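35 kDa hemin binding protein (Porphyromonas gingivalis, PDB 5Y1A) probably binds hemin and is carried by the type IX secretion system, joining a thioredoxin-type domain to beta-sandwich domains. Local coordinates at residues M179-L185 and D246-H252; A143-L149 and I264-E269; N294-V298 and N318-V322; S287-V292 and H337-V343. The contacts are given in a common frame with arbitrary orientation. Where two conformers were deposited one is given. Numbering follows the deposited sequence.

Interaction 1. Residues M179-L185 and D246-H252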
loop_
_atom_site.group_PDB
_atom_site.type_symbol
_atom_site.label_atom_id
_atom_site.label_comp_id
_atom_site.label_asym_id
_atom_site.label_seq_id
_atom_site.Cartn_x
_atom_site.Cartn_y
_atom_site.Cartn_z
ATOM N N MET A 179 10.579 -0.020 14.612
ATOM C CA MET A 179 10.579 0.327 13.204
ATOM C C MET A 179 9.142 0.554 12.734
ATOM O O MET A 179 8.208 -0.022 13.282
ATOM C CB MET A 179 11.190 -0.832 12.403
ATOM C CG MET A 179 12.535 -1.342 12.927
ATOM S SD MET A 179 13.831 -0.057 13.011
ATOM C CE MET A 179 14.085 0.175 11.301
ATOM N N LEU A 180 8.977 1.396 11.724
ATOM C CA LEU A 180 7.696 1.464 11.030
ATOM C C LEU A 180 7.860 1.135 9.543
ATOM O O LEU A 180 8.766 1.663 8.857
ATOM C CB LEU A 180 7.035 2.837 11.224
ATOM C CG LEU A 180 5.625 2.844 10.649
ATOM C CD1 LEU A 180 4.604 3.107 11.703
ATOM C CD2 LEU A 180 5.525 3.827 9.470
ATOM N N THR A 181 7.020 0.213 9.070
ATOM C CA THR A 181 6.961 -0.116 7.646
ATOM C C THR A 181 5.565 0.224 7.138
ATOM O O THR A 181 4.567 -0.030 7.820
ATOM C CB THR A 181 7.320 -1.606 7.404
ATOM O OG1 THR A 181 8.703 -1.804 7.733
ATOM C CG2 THR A 181 7.113 -2.003 5.950
ATOM N N ALA A 182 5.491 0.796 5.940
ATOM C CA ALA A 182 4.184 1.031 5.319
ATOM C C ALA A 182 4.206 0.517 3.878
ATOM O O ALA A 182 5.196 0.718 3.122
ATOM C CB ALA A 182 3.807 2.516 5.371
ATOM N N TYR A 183 3.103 -0.121 3.506
ATOM C CA TYR A 183 2.892 -0.642 2.166
ATOM C C TYR A 183 1.728 0.080 1.488
ATOM O O TYR A 183 0.730 0.440 2.139
ATOM C CB TYR A 183 2.511 -2.143 2.191
ATOM C CG TYR A 183 3.506 -3.100 2.797
ATOM C CD1 TYR A 183 4.888 -2.840 2.777
ATOM C CD2 TYR A 183 3.065 -4.320 3.335
ATOM C CE1 TYR A 183 5.799 -3.790 3.322
ATOM C CE2 TYR A 183 3.945 -5.249 3.871
ATOM C CZ TYR A 183 5.312 -4.981 3.872
ATOM O OH TYR A 183 6.185 -5.912 4.417
ATOM N N VAL A 184 1.869 0.288 0.176
ATOM C CA VAL A 184 0.703 0.563 -0.665
ATOM C C VAL A 184 0.260 -0.782 -1.274
ATOM O O VAL A 184 1.053 -1.465 -1.931
ATOM C CB VAL A 184 0.994 1.592 -1.775
ATOM C CG1 VAL A 184 -0.338 1.918 -2.519
ATOM C CG2 VAL A 184 1.596 2.897 -1.164
ATOM N N LEU A 185 -1.003 -1.136 -1.037
ATOM C CA LEU A 185 -1.589 -2.433 -1.396
ATOM C C LEU A 185 -2.600 -2.205 -2.499
ATOM O O LEU A 185 -3.380 -1.278 -2.409
ATOM C CB LEU A 185 -2.284 -3.071 -0.171
ATOM C CG LEU A 185 -1.344 -3.280 1.029
ATOM C CD1 LEU A 185 -2.135 -3.793 2.244
ATOM C CD2 LEU A 185 -0.230 -4.256 0.652
ATOM N N ASP A 246 -5.118 0.399 -0.731
ATOM C CA ASP A 246 -5.055 0.618 0.716
ATOM C C ASP A 246 -3.624 1.037 1.095
ATOM O O ASP A 246 -2.684 0.718 0.366
ATOM C CB ASP A 246 -5.375 -0.683 1.470
ATOM C CG ASP A 246 -6.819 -1.146 1.264
ATOM O OD1 ASP A 246 -7.725 -0.287 1.303
ATOM O OD2 ASP A 246 -7.040 -2.356 1.051
ATOM N N VAL A 247 -3.468 1.715 2.234
ATOM C CA VAL A 247 -2.124 1.885 2.837
ATOM C C VAL A 247 -2.176 1.191 4.179
ATOM O O VAL A 247 -3.087 1.438 4.998
ATOM C CB VAL A 247 -1.688 3.354 3.025
ATOM C CG1 VAL A 247 -0.311 3.428 3.760
ATOM C CG2 VAL A 247 -1.605 4.050 1.668
ATOM N N LEU A 248 -1.220 0.300 4.375
ATOM C CA LEU A 248 -1.043 -0.421 5.629
ATOM C C LEU A 248 0.240 0.091 6.283
ATOM O O LEU A 248 1.292 0.185 5.618
ATOM C CB LEU A 248 -0.889 -1.916 5.322
ATOM C CG LEU A 248 -0.367 -2.842 6.442
ATOM C CD1 LEU A 248 -1.396 -2.902 7.585
ATOM C CD2 LEU A 248 -0.148 -4.211 5.904
ATOM N N ALA A 249 0.187 0.384 7.574
ATOM C CA ALA A 249 1.412 0.707 8.314
ATOM C C ALA A 249 1.484 -0.176 9.528
ATOM O O ALA A 249 0.448 -0.480 10.166
ATOM C CB ALA A 249 1.417 2.171 8.742
ATOM N N PHE A 250 2.706 -0.587 9.871
ATOM C CA PHE A 250 2.865 -1.358 11.100
ATOM C C PHE A 250 4.150 -1.041 11.862
ATOM O O PHE A 250 5.191 -0.740 11.248
ATOM C CB PHE A 250 2.684 -2.861 10.855
ATOM C CG PHE A 250 3.515 -3.428 9.742
ATOM C CD1 PHE A 250 4.797 -3.947 9.998
ATOM C CD2 PHE A 250 2.991 -3.506 8.450
ATOM C CE1 PHE A 250 5.563 -4.525 8.956
ATOM C CE2 PHE A 250 3.742 -4.082 7.379
ATOM C CZ PHE A 250 5.035 -4.594 7.647
ATOM N N VAL A 251 4.042 -1.077 13.193
ATOM C CA VAL A 251 5.178 -0.936 14.116
ATOM C C VAL A 251 5.730 -2.335 14.418
ATOM O O VAL A 251 4.974 -3.283 14.696
ATOM C CB VAL A 251 4.721 -0.252 15.432
ATOM C CG1 VAL A 251 5.896 -0.077 16.379
ATOM C CG2 VAL A 251 4.055 1.126 15.142
ATOM N N HIS A 252 7.050 -2.487 14.339
ATOM C CA HIS A 252 7.636 -3.809 14.470
ATOM C C HIS A 252 9.038 -3.743 15.030
ATOM O O HIS A 252 9.706 -2.701 14.950
ATOM C CB HIS A 252 7.629 -4.529 13.099
ATOM C CG HIS A 252 8.374 -3.805 12.003
ATOM N ND1 HIS A 252 9.699 -4.059 11.714
ATOM C CD2 HIS A 252 7.961 -2.892 11.087
ATOM C CE1 HIS A 252 10.078 -3.320 10.681
ATOM N NE2 HIS A 252 9.041 -2.594 10.287
#

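Interaction 2. Residues A143-L149 and I264-E269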
loop_
_atom_site.group_PDB
_atom_site.type_symbol
_atom_site.label_atom_id
_atom_site.label_comp_id
_atom_site.label_asym_id
_atom_site.label_seq_id
_atom_site.Cartn_x
_atom_site.Cartn_y
_atom_site.Cartn_z
ATOM N N ALA A 143 -2.155 -5.084 22.512
ATOM C CA ALA A 143 -0.821 -4.848 21.966
ATOM C C ALA A 143 -0.233 -3.625 22.653
ATOM O O ALA A 143 -0.986 -2.728 23.083
ATOM C CB ALA A 143 -0.923 -4.632 20.459
ATOM N N PRO A 144 1.105 -3.578 22.800
ATOM C CA PRO A 144 1.783 -2.449 23.439
ATOM C C PRO A 144 2.124 -1.278 22.500
ATOM O O PRO A 144 2.917 -0.432 22.860
ATOM C CB PRO A 144 3.060 -3.098 23.965
ATOM C CG PRO A 144 3.383 -4.102 22.935
ATOM C CD PRO A 144 2.058 -4.676 22.495
ATOM N N ALA A 145 1.529 -1.251 21.307
ATOM C CA ALA A 145 1.658 -0.104 20.399
ATOM C C ALA A 145 0.387 0.045 19.600
ATOM O O ALA A 145 -0.426 -0.894 19.519
ATOM C CB ALA A 145 2.877 -0.268 19.469
ATOM N N GLU A 146 0.205 1.231 19.019
ATOM C CA GLU A 146 -0.925 1.489 18.141
ATOM C C GLU A 146 -0.421 2.422 17.053
ATOM O O GLU A 146 0.479 3.248 17.291
ATOM C CB GLU A 146 -2.073 2.125 18.938
ATOM C CG GLU A 146 -3.197 2.747 18.149
ATOM C CD GLU A 146 -4.131 3.517 19.062
ATOM O OE1 GLU A 146 -3.963 4.758 19.196
ATOM O OE2 GLU A 146 -5.012 2.860 19.659
ATOM N N VAL A 147 -0.993 2.275 15.862
ATOM C CA VAL A 147 -0.686 3.201 14.776
ATOM C C VAL A 147 -1.949 3.523 14.003
ATOM O O VAL A 147 -2.710 2.618 13.605
ATOM C CB VAL A 147 0.486 2.723 13.864
ATOM C CG1 VAL A 147 0.219 1.347 13.288
ATOM C CG2 VAL A 147 0.773 3.759 12.763
ATOM N N ASN A 148 -2.156 4.823 13.843
ATOM C CA ASN A 148 -3.328 5.399 13.192
ATOM C C ASN A 148 -2.863 6.082 11.915
ATOM O O ASN A 148 -1.771 6.652 11.877
ATOM C CB ASN A 148 -3.985 6.419 14.126
ATOM C CG ASN A 148 -4.441 5.791 15.440
ATOM O OD1 ASN A 148 -5.277 4.879 15.449
ATOM N ND2 ASN A 148 -3.861 6.246 16.538
ATOM N N LEU A 149 -3.717 6.053 10.895
ATOM C CA LEU A 149 -3.362 6.573 9.579
ATOM C C LEU A 149 -4.335 7.652 9.144
ATOM O O LEU A 149 -5.572 7.489 9.261
ATOM C CB LEU A 149 -3.415 5.435 8.554
ATOM C CG LEU A 149 -2.295 4.406 8.475
ATOM C CD1 LEU A 149 -2.192 3.542 9.756
ATOM C CD2 LEU A 149 -2.561 3.541 7.264
ATOM N N ILE A 264 4.284 -5.572 15.947
ATOM C CA ILE A 264 3.703 -5.274 17.232
ATOM C C ILE A 264 2.226 -4.849 17.044
ATOM O O ILE A 264 1.328 -5.360 17.747
ATOM C CB ILE A 264 4.523 -4.190 17.938
ATOM C CG1 ILE A 264 5.942 -4.705 18.226
ATOM C CG2 ILE A 264 3.845 -3.763 19.265
ATOM C CD1 ILE A 264 6.990 -3.564 18.413
ATOM N N ASN A 265 1.987 -3.884 16.155
ATOM C CA ASN A 265 0.614 -3.562 15.772
ATOM C C ASN A 265 0.580 -2.879 14.416
ATOM O O ASN A 265 1.626 -2.538 13.854
ATOM C CB ASN A 265 -0.066 -2.683 16.824
ATOM C CG ASN A 265 -1.558 -2.977 16.960
ATOM O OD1 ASN A 265 -2.173 -3.676 16.131
ATOM N ND2 ASN A 265 -2.150 -2.441 18.010
ATOM N N ALA A 266 -0.623 -2.703 13.879
ATOM C CA ALA A 266 -0.771 -2.207 12.504
ATOM C C ALA A 266 -2.032 -1.358 12.405
ATOM O O ALA A 266 -2.942 -1.485 13.231
ATOM C CB ALA A 266 -0.910 -3.371 11.580
ATOM N N GLY A 267 -2.086 -0.536 11.364
ATOM C CA GLY A 267 -3.287 0.222 11.017
ATOM C C GLY A 267 -3.397 0.234 9.492
ATOM O O GLY A 267 -2.398 0.086 8.783
ATOM N N GLN A 268 -4.611 0.404 8.978
ATOM C CA GLN A 268 -4.814 0.370 7.525
ATOM C C GLN A 268 -6.025 1.196 7.145
ATOM O O GLN A 268 -7.059 1.160 7.829
ATOM C CB GLN A 268 -5.009 -1.067 7.034
ATOM C CG GLN A 268 -5.157 -1.198 5.528
ATOM C CD GLN A 268 -5.403 -2.615 5.130
ATOM O OE1 GLN A 268 -4.503 -3.454 5.187
ATOM N NE2 GLN A 268 -6.637 -2.905 4.748
ATOM N N GLU A 269 -5.883 1.951 6.050
ATOM C CA GLU A 269 -6.979 2.780 5.557
ATOM C C GLU A 269 -7.033 2.712 4.031
ATOM O O GLU A 269 -6.010 2.438 3.374
ATOM C CB GLU A 269 -6.785 4.253 6.002
ATOM C CG GLU A 269 -6.836 4.524 7.534
ATOM C CD GLU A 269 -8.179 4.164 8.237
ATOM O OE1 GLU A 269 -9.223 3.969 7.572
ATOM O OE2 GLU A 269 -8.173 4.059 9.479
HETATM O O HOH W 1 -2.759 -0.054 15.746
HETATM O O HOH W 2 -6.063 4.426 11.155
#

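Interaction 3. Residues N294-V298 and N318-V322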
loop_
_atom_site.group_PDB
_atom_site.type_symbol
_atom_site.label_atom_id
_atom_site.label_comp_id
_atom_site.label_asym_id
_atom_site.label_seq_id
_atom_site.Cartn_x
_atom_site.Cartn_y
_atom_site.Cartn_z
ATOM N N ASN A 294 -17.682 26.787 -22.239
ATOM C CA ASN A 294 -18.654 25.976 -22.971
ATOM C C ASN A 294 -18.316 24.475 -22.903
ATOM O O ASN A 294 -18.390 23.766 -23.911
ATOM C CB ASN A 294 -18.727 26.457 -24.431
ATOM C CG ASN A 294 -20.068 26.180 -25.091
ATOM O OD1 ASN A 294 -20.788 25.247 -24.725
ATOM N ND2 ASN A 294 -20.404 26.995 -26.085
ATOM N N GLY A 295 -17.930 24.008 -21.716
ATOM C CA GLY A 295 -17.582 22.600 -21.508
ATOM C C GLY A 295 -16.236 22.115 -22.044
ATOM O O GLY A 295 -15.913 20.944 -21.900
ATOM N N LYS A 296 -15.454 23.000 -22.665
ATOM C CA LYS A 296 -14.156 22.600 -23.200
ATOM C C LYS A 296 -13.003 23.463 -22.658
ATOM O O LYS A 296 -13.220 24.596 -22.224
ATOM C CB LYS A 296 -14.182 22.602 -24.735
ATOM C CG LYS A 296 -13.753 23.893 -25.392
ATOM C CD LYS A 296 -14.148 23.939 -26.873
ATOM C CE LYS A 296 -13.155 23.195 -27.760
ATOM N NZ LYS A 296 -13.863 22.428 -28.835
ATOM N N ILE A 297 -11.785 22.917 -22.681
ATOM C CA ILE A 297 -10.613 23.689 -22.263
ATOM C C ILE A 297 -10.096 24.483 -23.458
ATOM O O ILE A 297 -9.950 23.946 -24.573
ATOM C CB ILE A 297 -9.528 22.796 -21.591
ATOM C CG1 ILE A 297 -10.112 22.148 -20.327
ATOM C CG2 ILE A 297 -8.227 23.601 -21.271
ATOM C CD1 ILE A 297 -9.238 21.061 -19.720
ATOM N N VAL A 298 -9.858 25.773 -23.211
ATOM C CA VAL A 298 -9.372 26.683 -24.238
ATOM C C VAL A 298 -8.013 27.233 -23.810
ATOM O O VAL A 298 -7.799 27.545 -22.629
ATOM C CB VAL A 298 -10.383 27.838 -24.491
ATOM C CG1 VAL A 298 -9.882 28.799 -25.589
ATOM C CG2 VAL A 298 -11.772 27.283 -24.840
ATOM N N ASN A 318 -11.615 16.637 -25.743
ATOM C CA ASN A 318 -11.801 17.952 -25.140
ATOM C C ASN A 318 -13.174 18.558 -25.456
ATOM O O ASN A 318 -13.275 19.554 -26.177
ATOM C CB ASN A 318 -10.657 18.882 -25.577
ATOM C CG ASN A 318 -10.694 20.223 -24.885
ATOM O OD1 ASN A 318 -11.280 20.375 -23.804
ATOM N ND2 ASN A 318 -10.070 21.219 -25.509
ATOM N N GLU A 319 -14.227 17.960 -24.897
ATOM C CA GLU A 319 -15.597 18.371 -25.184
ATOM C C GLU A 319 -16.549 17.872 -24.094
ATOM O O GLU A 319 -16.395 16.748 -23.592
ATOM C CB GLU A 319 -16.023 17.829 -26.559
ATOM C CG GLU A 319 -17.395 18.290 -27.040
ATOM C CD GLU A 319 -17.773 17.671 -28.373
ATOM O OE1 GLU A 319 -16.863 17.404 -29.188
ATOM O OE2 GLU A 319 -18.980 17.442 -28.602
ATOM N N SER A 320 -17.523 18.712 -23.744
ATOM C CA SER A 320 -18.538 18.403 -22.713
ATOM C C SER A 320 -17.940 17.785 -21.460
ATOM O O SER A 320 -18.456 16.816 -20.933
ATOM C CB SER A 320 -19.651 17.504 -23.280
ATOM O OG SER A 320 -20.214 18.112 -24.431
ATOM N N LEU A 321 -16.833 18.359 -20.994
ATOM C CA LEU A 321 -16.123 17.809 -19.839
ATOM C C LEU A 321 -16.966 17.909 -18.578
ATOM O O LEU A 321 -17.497 18.994 -18.250
ATOM C CB LEU A 321 -14.790 18.541 -19.643
ATOM C CG LEU A 321 -13.785 18.466 -20.805
ATOM C CD1 LEU A 321 -12.570 19.334 -20.453
ATOM C CD2 LEU A 321 -13.375 17.014 -21.096
ATOM N N VAL A 322 -17.098 16.782 -17.880
ATOM C CA VAL A 322 -17.839 16.746 -16.635
ATOM C C VAL A 322 -16.947 17.305 -15.525
ATOM O O VAL A 322 -15.715 17.307 -15.671
ATOM C CB VAL A 322 -18.319 15.310 -16.262
ATOM C CG1 VAL A 322 -19.227 14.738 -17.358
ATOM C CG2 VAL A 322 -17.129 14.376 -15.947
HETATM O O HOH W 3 -17.859 21.342 -24.872
#

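Interaction 4. Residues S287-V292 and H337-V343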
loop_
_atom_site.group_PDB
_atom_site.type_symbol
_atom_site.label_atom_id
_atom_site.label_comp_id
_atom_site.label_asym_id
_atom_site.label_seq_id
_atom_site.Cartn_x
_atom_site.Cartn_y
_atom_site.Cartn_z
ATOM N N SER A 287 2.659 30.887 -18.107
ATOM C CA SER A 287 2.865 31.502 -19.430
ATOM C C SER A 287 1.772 31.096 -20.422
ATOM O O SER A 287 1.710 31.614 -21.535
ATOM C CB SER A 287 4.225 31.086 -19.999
ATOM O OG SER A 287 4.308 29.675 -20.176
ATOM N N VAL A 288 0.946 30.136 -20.021
ATOM C CA VAL A 288 -0.221 29.684 -20.799
ATOM C C VAL A 288 -1.463 29.726 -19.912
ATOM O O VAL A 288 -1.512 29.059 -18.887
ATOM C CB VAL A 288 0.005 28.283 -21.484
ATOM C CG1 VAL A 288 1.047 28.392 -22.608
ATOM C CG2 VAL A 288 0.436 27.220 -20.494
ATOM N N LYS A 289 -2.443 30.551 -20.276
ATOM C CA LYS A 289 -3.613 30.772 -19.418
ATOM C C LYS A 289 -4.820 29.974 -19.914
ATOM O O LYS A 289 -5.717 30.527 -20.558
ATOM C CB LYS A 289 -3.965 32.263 -19.322
ATOM C CG LYS A 289 -2.780 33.210 -19.015
ATOM C CD LYS A 289 -2.230 33.056 -17.606
ATOM C CE LYS A 289 -1.182 34.150 -17.310
ATOM N NZ LYS A 289 -0.580 34.029 -15.926
ATOM N N ALA A 290 -4.835 28.682 -19.616
ATOM C CA ALA A 290 -5.982 27.836 -19.958
ATOM C C ALA A 290 -7.228 28.241 -19.157
ATOM O O ALA A 290 -7.125 28.716 -18.026
ATOM C CB ALA A 290 -5.638 26.382 -19.712
ATOM N N TYR A 291 -8.407 28.069 -19.746
ATOM C CA TYR A 291 -9.658 28.248 -19.011
ATOM C C TYR A 291 -10.741 27.337 -19.597
ATOM O O TYR A 291 -10.570 26.788 -20.685
ATOM C CB TYR A 291 -10.102 29.723 -19.002
ATOM C CG TYR A 291 -10.255 30.328 -20.380
ATOM C CD1 TYR A 291 -11.467 30.243 -21.068
ATOM C CD2 TYR A 291 -9.185 30.978 -20.999
ATOM C CE1 TYR A 291 -11.610 30.780 -22.339
ATOM C CE2 TYR A 291 -9.316 31.522 -22.270
ATOM C CZ TYR A 291 -10.528 31.423 -22.931
ATOM O OH TYR A 291 -10.658 31.959 -24.187
ATOM N N VAL A 292 -11.855 27.197 -18.881
ATOM C CA VAL A 292 -12.975 26.372 -19.358
ATOM C C VAL A 292 -14.094 27.263 -19.882
ATOM O O VAL A 292 -14.617 28.112 -19.145
ATOM C CB VAL A 292 -13.531 25.457 -18.246
ATOM C CG1 VAL A 292 -14.654 24.581 -18.796
ATOM C CG2 VAL A 292 -12.432 24.609 -17.655
ATOM N N HIS A 337 4.436 21.665 -21.414
ATOM C CA HIS A 337 3.855 22.179 -20.148
ATOM C C HIS A 337 2.726 21.274 -19.661
ATOM O O HIS A 337 2.048 20.643 -20.474
ATOM C CB HIS A 337 3.224 23.557 -20.378
ATOM C CG HIS A 337 4.146 24.569 -20.987
ATOM N ND1 HIS A 337 4.982 25.364 -20.231
ATOM C CD2 HIS A 337 4.337 24.939 -22.274
ATOM C CE1 HIS A 337 5.648 26.181 -21.027
ATOM N NE2 HIS A 337 5.286 25.935 -22.273
ATOM N N PHE A 338 2.525 21.214 -18.344
ATOM C CA PHE A 338 1.430 20.447 -17.741
ATOM C C PHE A 338 0.637 21.416 -16.866
ATOM O O PHE A 338 1.203 22.034 -15.966
ATOM C CB PHE A 338 1.970 19.289 -16.888
ATOM C CG PHE A 338 2.723 18.245 -17.682
ATOM C CD1 PHE A 338 2.133 17.024 -17.985
ATOM C CD2 PHE A 338 4.018 18.497 -18.143
ATOM C CE1 PHE A 338 2.819 16.054 -18.732
ATOM C CE2 PHE A 338 4.713 17.550 -18.883
ATOM C CZ PHE A 338 4.116 16.320 -19.176
ATOM N N LEU A 339 -0.651 21.579 -17.168
ATOM C CA LEU A 339 -1.528 22.482 -16.430
ATOM C C LEU A 339 -2.626 21.647 -15.814
ATOM O O LEU A 339 -3.136 20.740 -16.450
ATOM C CB LEU A 339 -2.169 23.508 -17.357
ATOM C CG LEU A 339 -1.425 24.691 -17.955
ATOM C CD1 LEU A 339 -1.956 24.873 -19.352
ATOM C CD2 LEU A 339 -1.667 25.959 -17.133
ATOM N N LYS A 340 -2.958 21.935 -14.562
ATOM C CA LYS A 340 -4.057 21.259 -13.884
ATOM C C LYS A 340 -5.275 22.181 -14.015
ATOM O O LYS A 340 -5.230 23.333 -13.568
ATOM C CB LYS A 340 -3.691 21.015 -12.416
ATOM C CG LYS A 340 -4.676 20.161 -11.630
ATOM C CD LYS A 340 -4.357 20.135 -10.110
ATOM C CE LYS A 340 -3.081 19.349 -9.755
ATOM N NZ LYS A 340 -3.143 18.870 -8.309
ATOM N N VAL A 341 -6.336 21.703 -14.666
ATOM C CA VAL A 341 -7.563 22.491 -14.823
ATOM C C VAL A 341 -8.708 21.854 -14.028
ATOM O O VAL A 341 -8.942 20.651 -14.132
ATOM C CB VAL A 341 -7.956 22.613 -16.322
ATOM C CG1 VAL A 341 -9.327 23.264 -16.462
ATOM C CG2 VAL A 341 -6.879 23.419 -17.077
ATOM N N LEU A 342 -9.424 22.653 -13.238
ATOM C CA LEU A 342 -10.553 22.101 -12.492
ATOM C C LEU A 342 -11.868 22.567 -13.131
ATOM O O LEU A 342 -12.155 23.762 -13.198
ATOM C CB LEU A 342 -10.483 22.491 -11.015
ATOM C CG LEU A 342 -11.452 21.752 -10.084
ATOM C CD1 LEU A 342 -10.798 21.554 -8.718
ATOM C CD2 LEU A 342 -12.751 22.499 -9.910
ATOM N N VAL A 343 -12.630 21.611 -13.646
ATOM C CA VAL A 343 -13.941 21.906 -14.228
ATOM C C VAL A 343 -14.939 21.817 -13.062
ATOM O O VAL A 343 -15.088 20.748 -12.457
ATOM C CB VAL A 343 -14.313 20.899 -15.382
ATOM C CG1 VAL A 343 -15.783 21.088 -15.828
ATOM C CG2 VAL A 343 -13.321 20.998 -16.566
#

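Interaction 1. Residues M179-L185 and D246-H252
This is a buried antiparallel strand pair at the middle of a four-stranded sheet: strand 179-186 is flanked by 207-220 and 245-252, and the latter in turn by 263-270. The short axes approach to 4.6 Å, with directions 164° apart. Four hydrogen-bonded pairs set the register, each closed by two backbone bonds; in the T181-F250 pair F250 N to T181 O is 2.8 Å and T181 N to F250 O 3.0 Å. The non-hydrogen-bonded pair A182-A249 brings the CA atoms to 4.1 Å, close enough for A182 CA to meet L248 O at 3.0 Å.

The face of T181, Y183, F250 and H252 is rich in rings. F250 turns its edge to the face of Y183, a T-shaped pair with centroids 5.4 Å apart and planes at 80°. T181 CB lies 4.1 Å from the F250 centroid, a CH-pi contact, and T181 OG1 is hydrogen-bonded to H252 NE2 at 2.7 Å. The Y183 hydroxyl is bonded to E41; Y183 and L248 also touch T76 of strand 73-79. The opposite face carries A182, V184, V247 and A249, and L149 covers A249 there: a sheet buried on both faces, as in a beta-sandwich joined to a thioredoxin domain.

Interaction 2. Residues A143-L149 and I264-E269
Here two sheets of the beta-sandwich come together beside a classic beta bulge, in which I264 and N265 both face V251. Strands 145-149 and 264-269 run nearly parallel, with axes 5.5 Å apart and directions 14° apart, yet their backbones are not directly bonded to each other. Instead N265 ND2 donates to A145 O at 2.8 Å with an angle of 168°; the same amide group also reaches the backbone of K35 and N37. Further along, water 1 accepts from V147 N at 2.9 Å and donates to A266 O at 2.9 Å, while water 2 joins L149 N (2.9 Å) to E269 OE2 (2.7 Å). Apolar contact fills the rest: I264 CG2 lies 3.6 Å from A145 CB, and L149 CD1 lies 3.5 Å from G267 C. A CB at G267 would fall 2.3 Å from V147 O; this close approach is possible because G267 has no side chain. The chemistry implies a hydrated seam, in which one amide side chain and two waters do the joining that direct backbone pairing would do within a sheet.

Interaction 3. Residues N294-V298 and N318-V322
N318 opens the loop segment by acting as a substitute strand partner: its OD1 accepts from I297 N at 2.8 Å and its ND2 donates to I297 O at 2.9 Å, with angles of 169° and 172°. Its backbone O rests 3.5 Å from K296 CB. E319 turns its CA-to-CB bond away, and its carboxylate forms a salt bridge with K317. S320, with phi and psi both at 45°, swings the chain back; its N donates to water 3 at 2.9 Å, and that water donates to N294 O at 2.7 Å. Next, L321 N bonds to G295 O at 2.9 Å, and L321 CD1 packs 3.7 Å from I297 CG1. N294 and G295 (phi/psi 63/43 and 75/0) form the type I' turn of the hairpin 291-298, and a CB on G295 would sit a tight 3.4 Å from S320 CA. The attachment thus rests on main-chain groups of the hairpin, met by the N318 side-chain amide and the L321 backbone, with I297-L321 adding an apolar contact.

Interaction 4. Residues S287-V292 and H337-V343
Segments 287-292 and 337-343 run in similar directions, their end-to-end vectors 25° apart, but as facing layers of a small C-terminal beta-sandwich and not as neighbours in one sheet. The backbones diverge: the CA-CA distance is 6.9 Å at V292-V343, 7.6 Å at A290-V341, 8.5 Å at V288-L339 and 9.4 Å at S287-H337. Accordingly they share no hydrogen bonds; each is bonded within its own layer, Y291 to V298 in the hairpin and L339 to V328 in strand 324-332. The architecture is consistent with the immunoglobulin-like domains of type IX secretion cargo proteins.

V288, A290 and V292 point their CA-to-CB bonds toward the other segment, as do H337, L339 and V341, and these residues fill the gap. V292 CG2 lies 3.6 Å from V341 CG1 and 3.9 Å from V343 CG2. A290, having the small side chain, makes the longer contact of its CB with V341 CG2 at 4.2 Å; I297 touches both A290 and V341 and adds to this core. On the outer side, K340 forms a salt bridge with D159. At the wider end the longer side chain of L339 spans the gap, its CD1 reaching between two residues to lie 3.5 Å from V288 CG2 and 4.0 Å from A290 CB.

How the interactions relate
Interactions 1 and 2 share one sheet: strands 245-252 and 263-270 are neighbours, joined by probable hydrogen bonds such as G267 N to A249 O at 2.8 Å, and 179-185/246-252 is nested inside the loop closed by 143-149/264-269. Both are buried, but interaction 1 pairs backbones within a sheet, whereas interaction 2 bridges two sheets through an amide and waters. Interactions 3 and 4 lie together in the C-terminal sandwich, centres about 12 Å apart, and share the hairpin of 291-293 and 296-298. Interaction 4 supplies its partly buried apolar filling; interaction 3 is a polar surface attachment. About 36 Å separates the centres of interactions 1 and 4.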